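Local structure of L-glyceraldehyde 3-phosphate reductase (Clostridium beijerinckii, 6HG6) at residues H59-N64 and I134-R139; M151-A156 and L163-S168; C49-D54 and Q304-V309. The protein is an NADPH-binding aldo-keto reductase that reduces aldehydes, furfural among them. All coordinates share one frame; numbering follows the deposited sequence.

Contact 1 of 3, residues H59-N64 and I134-R139. With NDP (NADPH dihydro-nicotinamide-adenine-dinucleotide phosphate), chain B.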
# COMPACT_ATOMS: atom_id res chain seq x y z
N HIS A 59 -8.39 4.87 -1.61
CA HIS A 59 -6.95 4.98 -1.89
C HIS A 59 -6.54 3.90 -2.87
O HIS A 59 -6.76 2.71 -2.58
CB HIS A 59 -6.15 4.98 -0.61
CG HIS A 59 -4.69 4.97 -0.84
ND1 HIS A 59 -4.12 5.68 -1.91
CD2 HIS A 59 -3.68 4.41 -0.15
CE1 HIS A 59 -2.80 5.49 -1.86
NE2 HIS A 59 -2.50 4.76 -0.78
N PHE A 60 -6.04 4.34 -4.02
CA PHE A 60 -5.47 3.52 -5.10
C PHE A 60 -3.97 3.76 -5.12
O PHE A 60 -3.54 4.92 -5.29
CB PHE A 60 -6.16 3.81 -6.44
CG PHE A 60 -7.59 3.36 -6.44
CD1 PHE A 60 -8.57 4.20 -5.97
CD2 PHE A 60 -7.95 2.08 -6.83
CE1 PHE A 60 -9.89 3.78 -5.91
CE2 PHE A 60 -9.27 1.65 -6.77
CZ PHE A 60 -10.24 2.51 -6.33
N ASP A 61 -3.21 2.69 -4.96
CA ASP A 61 -1.74 2.76 -4.87
C ASP A 61 -1.13 2.22 -6.16
O ASP A 61 -1.41 1.09 -6.57
CB ASP A 61 -1.24 1.97 -3.65
CG ASP A 61 0.25 2.05 -3.45
OD1 ASP A 61 0.76 3.15 -3.06
OD2 ASP A 61 0.92 1.05 -3.84
N LEU A 62 -0.32 3.06 -6.78
CA LEU A 62 0.45 2.71 -7.98
C LEU A 62 1.92 3.00 -7.75
O LEU A 62 2.32 3.50 -6.67
CB LEU A 62 -0.09 3.52 -9.15
CG LEU A 62 -1.51 3.14 -9.54
CD1 LEU A 62 -2.49 4.11 -8.86
CD2 LEU A 62 -1.66 3.16 -11.03
N ALA A 63 2.70 2.63 -8.74
CA ALA A 63 4.13 2.93 -8.84
C ALA A 63 4.39 3.01 -10.34
O ALA A 63 3.65 2.40 -11.16
CB ALA A 63 5.03 1.88 -8.23
N ASN A 64 5.45 3.71 -10.66
CA ASN A 64 5.84 3.86 -12.07
C ASN A 64 5.90 2.49 -12.75
O ASN A 64 5.38 2.36 -13.88
CB ASN A 64 7.13 4.67 -12.24
CG ASN A 64 8.36 4.18 -11.52
OD1 ASN A 64 8.35 3.12 -10.86
ND2 ASN A 64 9.43 4.95 -11.67
N ILE A 134 -0.06 11.35 -3.10
CA ILE A 134 1.16 10.92 -2.39
C ILE A 134 2.18 10.54 -3.44
O ILE A 134 1.90 9.66 -4.28
CB ILE A 134 0.90 9.77 -1.39
CG1 ILE A 134 -0.26 10.10 -0.44
CG2 ILE A 134 2.20 9.50 -0.65
CD1 ILE A 134 -0.78 8.88 0.32
N PHE A 135 3.36 11.08 -3.30
CA PHE A 135 4.49 10.67 -4.16
C PHE A 135 5.58 10.09 -3.28
O PHE A 135 6.07 10.76 -2.38
CB PHE A 135 4.98 11.84 -5.00
CG PHE A 135 6.11 11.49 -5.92
CD1 PHE A 135 6.02 10.42 -6.77
CD2 PHE A 135 7.23 12.28 -5.99
CE1 PHE A 135 7.05 10.12 -7.66
CE2 PHE A 135 8.24 12.02 -6.90
CZ PHE A 135 8.16 10.92 -7.72
N TYR A 136 5.98 8.86 -3.58
CA TYR A 136 6.94 8.13 -2.74
C TYR A 136 8.31 7.95 -3.38
O TYR A 136 8.37 7.69 -4.58
CB TYR A 136 6.49 6.69 -2.58
CG TYR A 136 5.31 6.44 -1.69
CD1 TYR A 136 4.02 6.38 -2.19
CD2 TYR A 136 5.51 6.12 -0.36
CE1 TYR A 136 2.95 6.02 -1.40
CE2 TYR A 136 4.45 5.79 0.46
CZ TYR A 136 3.17 5.72 -0.07
OH TYR A 136 2.12 5.38 0.73
N HIS A 137 9.34 8.04 -2.56
CA HIS A 137 10.65 7.43 -2.87
C HIS A 137 10.42 5.93 -2.57
O HIS A 137 10.06 5.57 -1.46
CB HIS A 137 11.80 8.06 -2.11
CG HIS A 137 13.13 7.56 -2.60
ND1 HIS A 137 14.23 7.43 -1.79
CD2 HIS A 137 13.50 7.13 -3.83
CE1 HIS A 137 15.26 6.99 -2.47
NE2 HIS A 137 14.84 6.77 -3.76
N HIS A 138 10.55 5.10 -3.60
CA HIS A 138 10.09 3.70 -3.58
C HIS A 138 10.96 2.78 -2.71
O HIS A 138 10.47 1.75 -2.26
CB HIS A 138 9.98 3.22 -5.03
CG HIS A 138 9.05 2.07 -5.24
ND1 HIS A 138 8.67 1.70 -6.51
CD2 HIS A 138 8.44 1.22 -4.38
CE1 HIS A 138 7.87 0.66 -6.43
NE2 HIS A 138 7.73 0.33 -5.14
N ARG A 139 12.24 3.10 -2.55
CA ARG A 139 13.15 2.30 -1.71
C ARG A 139 14.36 3.17 -1.35
O ARG A 139 14.62 4.19 -2.03
CB ARG A 139 13.64 1.04 -2.42
CG ARG A 139 14.29 1.31 -3.78
CD ARG A 139 15.38 0.35 -4.14
NE ARG A 139 15.76 0.36 -5.56
CZ ARG A 139 16.45 -0.59 -6.15
NH1 ARG A 139 16.91 -1.62 -5.46
NH2 ARG A 139 16.73 -0.51 -7.43
PA NDP B . -1.77 -9.15 -0.82
O1A NDP B . -0.73 -9.70 0.09
O2A NDP B . -3.07 -8.57 -0.36
O5B NDP B . -2.06 -10.19 -2.01
C5B NDP B . -3.06 -9.87 -3.02
C4B NDP B . -3.43 -11.12 -3.77
O4B NDP B . -3.88 -12.11 -2.80
C3B NDP B . -4.58 -11.00 -4.78
O3B NDP B . -4.15 -10.62 -6.09
C2B NDP B . -5.12 -12.42 -4.77
O2B NDP B . -4.25 -13.21 -5.58
C1B NDP B . -4.99 -12.81 -3.31
N9A NDP B . -6.12 -12.49 -2.46
C8A NDP B . -6.58 -11.24 -2.11
N7A NDP B . -7.59 -11.26 -1.28
C5A NDP B . -7.82 -12.61 -1.06
C6A NDP B . -8.76 -13.30 -0.27
N6A NDP B . -9.68 -12.69 0.48
N1A NDP B . -8.71 -14.66 -0.26
C2A NDP B . -7.78 -15.26 -1.01
N3A NDP B . -6.84 -14.72 -1.79
C4A NDP B . -6.91 -13.38 -1.77
O3 NDP B . -1.10 -7.91 -1.62
PN NDP B . -0.01 -7.76 -2.77
O1N NDP B . -0.71 -7.95 -4.08
O2N NDP B . 1.22 -8.56 -2.47
O5D NDP B . 0.37 -6.21 -2.60
C5D NDP B . -0.72 -5.26 -2.45
C4D NDP B . -0.27 -3.90 -2.91
O4D NDP B . 0.84 -3.47 -2.10
C3D NDP B . 0.29 -3.81 -4.33
O3D NDP B . -0.77 -3.80 -5.28
C2D NDP B . 1.06 -2.49 -4.23
O2D NDP B . 0.18 -1.40 -4.33
C1D NDP B . 1.66 -2.56 -2.82
N1N NDP B . 3.05 -3.07 -2.83
C2N NDP B . 4.08 -2.22 -2.52
C3N NDP B . 5.39 -2.53 -2.77
C7N NDP B . 6.46 -1.53 -2.41
O7N NDP B . 6.17 -0.40 -2.00
N7N NDP B . 7.73 -1.92 -2.58
C4N NDP B . 5.68 -3.87 -3.40
C5N NDP B . 4.52 -4.78 -3.49
C6N NDP B . 3.31 -4.39 -3.15
P2B NDP B . -4.90 -14.46 -6.37
O1X NDP B . -6.37 -14.26 -6.70
O2X NDP B . -4.05 -14.58 -7.62
O3X NDP B . -4.68 -15.61 -5.39
O HOH W 1 0.20 4.39 -0.70
O HOH W 2 9.97 2.64 -8.78
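Ala63 and His138 make the close packing of this contact. Ala63 CB sits 3.6 Å from His138 CE1, obliquely against the imidazole. The carboxamide of NADPH lies at the edge of the same ring, His138 NE2 coming 3.4 Å from NDP N7N. The direct approach of Asp61 to Tyr136 is looser. Asp61 OD1 comes only within 4.0 Å of Tyr136 CE1, and the carboxylate plane stands nearly perpendicular to the phenol ring. Strands 59-61 and 132-137 are not neighbours in the parallel barrel; strand 93-98 lies between them, and the side chains meet across the barrel interior. Asp61, Tyr66, Lys97 and His138 match the Asp-Tyr-Lys-His catalytic tetrad of aldo-keto reductases, and probably act so here. The chi1 of -177° swings the carboxylate of Asp61 to the cofactor, where OD2 accepts a 2.6 Å hydrogen bond from NDP O2D, a ribose hydroxyl. Lys97 NZ forms a salt bridge with Asp61 OD2 as well. No hydrogen bond joins the two segments directly; two waters bridge them instead. One water is held by His59 NE2, Asp61 OD1 and Tyr136 OH. A second donates to Asn64 OD1 at 2.7 Å and also bonds His138 ND1, in the imidazole plane.

Contact 2 of 3, residues M151-A156 and L163-S168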
# COMPACT_ATOMS: atom_id res chain seq x y z
N MET A 151 14.98 16.08 -1.38
CA MET A 151 14.77 17.39 -2.06
C MET A 151 13.98 17.17 -3.35
O MET A 151 13.23 18.07 -3.75
CB MET A 151 16.10 18.11 -2.31
CG MET A 151 16.65 18.71 -1.05
SD MET A 151 18.20 19.63 -1.32
CE MET A 151 17.50 20.87 -2.40
N ALA A 152 14.13 16.02 -4.01
CA ALA A 152 13.35 15.68 -5.21
C ALA A 152 11.87 15.54 -4.82
O ALA A 152 11.02 16.08 -5.54
CB ALA A 152 13.90 14.42 -5.87
N LEU A 153 11.55 14.86 -3.71
CA LEU A 153 10.14 14.76 -3.26
C LEU A 153 9.63 16.17 -2.96
O LEU A 153 8.48 16.53 -3.29
CB LEU A 153 10.04 13.87 -2.03
CG LEU A 153 10.45 12.41 -2.19
CD1 LEU A 153 10.12 11.62 -0.95
CD2 LEU A 153 9.75 11.80 -3.37
N ASP A 154 10.46 16.98 -2.31
CA ASP A 154 10.07 18.36 -1.96
C ASP A 154 9.78 19.17 -3.24
O ASP A 154 8.78 19.89 -3.29
CB ASP A 154 11.14 19.03 -1.12
CG ASP A 154 10.81 20.48 -0.78
OD1 ASP A 154 9.75 20.69 -0.12
OD2 ASP A 154 11.58 21.37 -1.22
N THR A 155 10.61 19.04 -4.26
CA THR A 155 10.38 19.72 -5.54
C THR A 155 9.03 19.26 -6.12
O THR A 155 8.29 20.12 -6.59
CB THR A 155 11.53 19.46 -6.51
OG1 THR A 155 12.69 20.07 -5.93
CG2 THR A 155 11.21 20.00 -7.88
N ALA A 156 8.72 17.98 -6.07
CA ALA A 156 7.43 17.43 -6.53
C ALA A 156 6.26 18.13 -5.81
O ALA A 156 5.32 18.62 -6.48
CB ALA A 156 7.39 15.95 -6.31
N LEU A 163 0.63 16.24 -3.49
CA LEU A 163 0.13 16.95 -2.28
C LEU A 163 1.02 16.62 -1.09
O LEU A 163 1.28 17.51 -0.30
CB LEU A 163 -1.31 16.56 -2.00
CG LEU A 163 -2.29 17.00 -3.07
CD1 LEU A 163 -3.73 16.70 -2.69
CD2 LEU A 163 -2.15 18.48 -3.32
N TYR A 164 1.41 15.37 -0.97
CA TYR A 164 2.20 14.87 0.16
C TYR A 164 3.33 13.97 -0.31
O TYR A 164 3.17 13.32 -1.36
CB TYR A 164 1.32 14.02 1.07
CG TYR A 164 0.14 14.72 1.72
CD1 TYR A 164 -1.09 14.68 1.11
CD2 TYR A 164 0.19 15.23 3.01
CE1 TYR A 164 -2.22 15.22 1.70
CE2 TYR A 164 -0.94 15.76 3.64
CZ TYR A 164 -2.17 15.71 2.99
OH TYR A 164 -3.30 16.18 3.57
N ALA A 165 4.43 13.96 0.44
CA ALA A 165 5.53 13.00 0.22
C ALA A 165 5.32 11.76 1.10
O ALA A 165 4.75 11.83 2.21
CB ALA A 165 6.87 13.64 0.55
N GLY A 166 5.78 10.64 0.59
CA GLY A 166 5.87 9.39 1.33
C GLY A 166 7.21 8.74 1.04
O GLY A 166 7.87 9.11 0.03
N ILE A 167 7.59 7.74 1.84
CA ILE A 167 8.78 6.91 1.56
C ILE A 167 8.36 5.46 1.74
O ILE A 167 7.36 5.18 2.45
CB ILE A 167 10.01 7.30 2.39
CG1 ILE A 167 9.82 7.03 3.88
CG2 ILE A 167 10.42 8.75 2.09
CD1 ILE A 167 10.98 7.45 4.73
N SER A 168 9.06 4.57 1.04
CA SER A 168 8.70 3.14 1.05
C SER A 168 9.93 2.29 1.28
O SER A 168 11.00 2.61 0.76
CB SER A 168 7.96 2.77 -0.23
OG SER A 168 7.53 1.43 -0.20
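Leu153 lies above Ala165, their CA atoms 6.0 Å apart. The helix axis of 151-156 passes 9.0 Å from that of strand 165-168. The two run roughly antiparallel, with 145° between their directions. No hydrogen bond crosses the gap, and the strand uses its backbone groups on neighbouring strands: Tyr164 pairs with Asp133 and Phe135, and Ala165 with Pro188 and Val190. Leu153 is the one helix side chain that reaches the strand. A chi1 of -63°, with CG beside the backbone N, and an extended chi2 carry CD1 along the strand. Leu153 CB packs on Ala165 CB at 4.1 Å. Further on, CD1 lies 3.5 Å from Gly166 O and 4.2 Å from Ile167 CG2. One leucine thus spans three successive strand residues, by apolar packing and by touching a carbonyl. It also rests on Phe135 and His137 of strand 132-137, so it sits over two adjacent strands. Within the helix, Met151 O accepts from both Thr155 N and Thr155 OG1, which reach it from opposite faces of its carbonyl plane; the hydroxyl bond is 3.0 Å. Ser168, at the end of the strand, bonds NDP O7N through OG. Strand 132-137, helix 146-158 and strand 162-168 form one beta-alpha-beta unit, the repeating element of the TIM barrel, with the helix covering the outside of the sheet.

Contact 3 of 3, residues C49-D54 and Q304-V309. With NDP (NADPH dihydro-nicotinamide-adenine-dinucleotide phosphate), chain B.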
# COMPACT_ATOMS: atom_id res chain seq x y z
N CYS A 49 -11.80 -1.68 -9.66
CA CYS A 49 -11.74 -0.29 -9.14
C CYS A 49 -13.12 0.14 -8.64
O CYS A 49 -13.17 0.70 -7.56
CB CYS A 49 -11.23 0.67 -10.20
SG CYS A 49 -9.46 0.41 -10.51
N PHE A 50 -14.16 -0.09 -9.42
CA PHE A 50 -15.54 0.26 -9.08
C PHE A 50 -15.92 -0.47 -7.79
O PHE A 50 -16.55 0.14 -6.90
CB PHE A 50 -16.50 -0.10 -10.21
CG PHE A 50 -16.24 0.62 -11.51
CD1 PHE A 50 -15.56 1.82 -11.56
CD2 PHE A 50 -16.86 0.15 -12.67
CE1 PHE A 50 -15.34 2.47 -12.78
CE2 PHE A 50 -16.68 0.81 -13.87
CZ PHE A 50 -15.95 1.98 -13.91
N THR A 51 -15.61 -1.77 -7.70
CA THR A 51 -15.93 -2.55 -6.48
C THR A 51 -15.21 -1.93 -5.28
O THR A 51 -15.85 -1.74 -4.26
CB THR A 51 -15.57 -4.03 -6.65
OG1 THR A 51 -16.30 -4.49 -7.78
CG2 THR A 51 -15.93 -4.82 -5.41
N ALA A 52 -13.94 -1.57 -5.43
CA ALA A 52 -13.13 -1.00 -4.34
C ALA A 52 -13.81 0.29 -3.84
O ALA A 52 -14.12 0.41 -2.64
CB ALA A 52 -11.74 -0.72 -4.82
N PHE A 53 -14.08 1.21 -4.76
CA PHE A 53 -14.65 2.53 -4.39
C PHE A 53 -16.05 2.35 -3.83
O PHE A 53 -16.40 3.05 -2.87
CB PHE A 53 -14.60 3.48 -5.59
CG PHE A 53 -14.96 4.91 -5.27
CD1 PHE A 53 -14.26 5.59 -4.30
CD2 PHE A 53 -15.93 5.58 -5.99
CE1 PHE A 53 -14.59 6.90 -3.95
CE2 PHE A 53 -16.26 6.89 -5.67
CZ PHE A 53 -15.59 7.55 -4.66
N ASP A 54 -16.87 1.45 -4.39
CA ASP A 54 -18.25 1.25 -3.91
C ASP A 54 -18.25 0.77 -2.46
O ASP A 54 -19.29 0.90 -1.83
CB ASP A 54 -19.01 0.25 -4.79
CG ASP A 54 -19.52 0.83 -6.10
OD1 ASP A 54 -19.40 2.03 -6.30
OD2 ASP A 54 -20.15 0.04 -6.85
N GLN A 304 -12.94 -10.89 -4.00
CA GLN A 304 -11.83 -10.80 -3.02
C GLN A 304 -11.91 -9.46 -2.29
O GLN A 304 -11.65 -9.44 -1.08
CB GLN A 304 -10.47 -11.00 -3.65
CG GLN A 304 -10.33 -12.42 -4.16
CD GLN A 304 -9.13 -12.58 -5.06
OE1 GLN A 304 -8.66 -11.61 -5.65
NE2 GLN A 304 -8.70 -13.82 -5.23
N ILE A 305 -12.26 -8.39 -2.98
CA ILE A 305 -12.43 -7.08 -2.31
C ILE A 305 -13.57 -7.20 -1.29
O ILE A 305 -13.40 -6.80 -0.14
CB ILE A 305 -12.68 -6.00 -3.37
CG1 ILE A 305 -11.46 -5.91 -4.30
CG2 ILE A 305 -12.97 -4.66 -2.71
CD1 ILE A 305 -11.58 -4.90 -5.41
N ILE A 306 -14.71 -7.68 -1.74
CA ILE A 306 -15.93 -7.77 -0.91
C ILE A 306 -15.65 -8.62 0.34
O ILE A 306 -16.03 -8.19 1.42
CB ILE A 306 -17.08 -8.27 -1.80
CG1 ILE A 306 -17.42 -7.20 -2.84
CG2 ILE A 306 -18.29 -8.64 -0.96
CD1 ILE A 306 -18.27 -7.65 -3.99
N GLU A 307 -14.96 -9.76 0.24
CA GLU A 307 -14.60 -10.56 1.44
C GLU A 307 -13.65 -9.74 2.33
O GLU A 307 -13.75 -9.77 3.55
CB GLU A 307 -13.91 -11.87 1.05
CG GLU A 307 -13.17 -12.55 2.21
CD GLU A 307 -12.73 -14.01 2.01
OE1 GLU A 307 -13.62 -14.88 1.68
OE2 GLU A 307 -11.48 -14.27 2.18
N ASN A 308 -12.69 -9.07 1.75
CA ASN A 308 -11.60 -8.48 2.56
C ASN A 308 -12.09 -7.26 3.34
O ASN A 308 -11.50 -7.00 4.38
CB ASN A 308 -10.40 -8.06 1.72
CG ASN A 308 -9.61 -9.22 1.16
OD1 ASN A 308 -9.87 -10.39 1.49
ND2 ASN A 308 -8.67 -8.87 0.27
N VAL A 309 -13.12 -6.54 2.88
CA VAL A 309 -13.46 -5.24 3.54
C VAL A 309 -14.15 -5.49 4.88
O VAL A 309 -14.17 -4.55 5.67
CB VAL A 309 -14.23 -4.25 2.64
CG1 VAL A 309 -13.31 -3.70 1.55
CG2 VAL A 309 -15.53 -4.80 2.09
PA NDP B . -1.77 -9.15 -0.82
O1A NDP B . -0.73 -9.70 0.09
O2A NDP B . -3.07 -8.57 -0.36
O5B NDP B . -2.06 -10.19 -2.01
C5B NDP B . -3.06 -9.87 -3.02
C4B NDP B . -3.43 -11.12 -3.77
O4B NDP B . -3.88 -12.11 -2.80
C3B NDP B . -4.58 -11.00 -4.78
O3B NDP B . -4.15 -10.62 -6.09
C2B NDP B . -5.12 -12.42 -4.77
O2B NDP B . -4.25 -13.21 -5.58
C1B NDP B . -4.99 -12.81 -3.31
N9A NDP B . -6.12 -12.49 -2.46
C8A NDP B . -6.58 -11.24 -2.11
N7A NDP B . -7.59 -11.26 -1.28
C5A NDP B . -7.82 -12.61 -1.06
C6A NDP B . -8.76 -13.30 -0.27
N6A NDP B . -9.68 -12.69 0.48
N1A NDP B . -8.71 -14.66 -0.26
C2A NDP B . -7.78 -15.26 -1.01
N3A NDP B . -6.84 -14.72 -1.79
C4A NDP B . -6.91 -13.38 -1.77
O3 NDP B . -1.10 -7.91 -1.62
PN NDP B . -0.01 -7.76 -2.77
O1N NDP B . -0.71 -7.95 -4.08
O2N NDP B . 1.22 -8.56 -2.47
O5D NDP B . 0.37 -6.21 -2.60
C5D NDP B . -0.72 -5.26 -2.45
C4D NDP B . -0.27 -3.90 -2.91
O4D NDP B . 0.84 -3.47 -2.10
C3D NDP B . 0.29 -3.81 -4.33
O3D NDP B . -0.77 -3.80 -5.28
C2D NDP B . 1.06 -2.49 -4.23
O2D NDP B . 0.18 -1.40 -4.33
C1D NDP B . 1.66 -2.56 -2.82
N1N NDP B . 3.05 -3.07 -2.83
C2N NDP B . 4.08 -2.22 -2.52
C3N NDP B . 5.39 -2.53 -2.77
C7N NDP B . 6.46 -1.53 -2.41
O7N NDP B . 6.17 -0.40 -2.00
N7N NDP B . 7.73 -1.92 -2.58
C4N NDP B . 5.68 -3.87 -3.40
C5N NDP B . 4.52 -4.78 -3.49
C6N NDP B . 3.31 -4.39 -3.15
P2B NDP B . -4.90 -14.46 -6.37
O1X NDP B . -6.37 -14.26 -6.70
O2X NDP B . -4.05 -14.58 -7.62
O3X NDP B . -4.68 -15.61 -5.39
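Thr51 and Ala52 of one helix meet Ile305 and Ile306 of another, entirely through apolar groups. Thr51 CG2 touches Ile306 CG1 at 3.8 Å, the two side chains crossing at about a right angle. The same methyl lies 4.0 Å from Ile305 CG2. Thr51 points CG2 at the other helix because that methyl is anti to its backbone N; OG1 instead bonds Glu47 O one turn back in its own helix. Ile305 and Thr51 carry the packing in nearly equal shares. Ile305 CG2 lies against Ala52 CA, and Ile305 CD1 approaches Ala52 CB to 4.2 Å. Ile306 closes the exposed margin.

The polar interactions lie on another side of helix 302-308 and go to NADPH. Gln304 NE2 donates to NDP O1X of the 2'-phosphate at 2.8 Å, an almost straight bond (168°). Its OE1 accepts from Ser300 N, which fixes the turn of the amide. Gln304 CB lies over one face of the adenine, near N7A. Glu307 OE2 accepts from NDP N6A at 2.9 Å, also nearly linear (176°), and Thr277 OG1 bonds the same oxygen. The Asn308 amide reads the N6/N7 edge of the base: ND2 donates to NDP N7A at 3.0 Å, while OD1 faces N6A at a distance too short to trust in detail. The bond to the 2'-phosphate reads the group that distinguishes NADPH from NADH.

The axes of segments 49-54 and 304-308 pass 9.7 Å apart, 19° from parallel. Helix 42-54 lies between barrel strands 28-31 and 59-61 in the chain, and helix 302-308 follows strand 294-297. The packing thus joins the helix after the first barrel strand to the helix after the last one. Cys49 and Ala52 rest on Phe60 of strand 59-61, and Cys49 also meets helix 72-85.

Contact 1 is the most central, contact 2 is also buried but on the sheet's outer face, and contact 3 reaches the surface. Contacts 1 and 2 share the sheet: strands 132-137 and 162-168 are neighbours, joined by probable hydrogen bonds such as His137 O to Ser168 N. Contact 3 meets contact 1 through Phe60, whose ring touches Cys49 and Ala52. Contacts 2 and 3 lie on opposite sides of the chain's centre and do not touch. The chemistry follows place. Inside the barrel, polar groups hold the nicotinamide half of NADPH, and waters bridge side chains. Helix on strand in contact 2 and helix on helix in contact 3 pack by aliphatic groups, and contact 3 adds the adenine end.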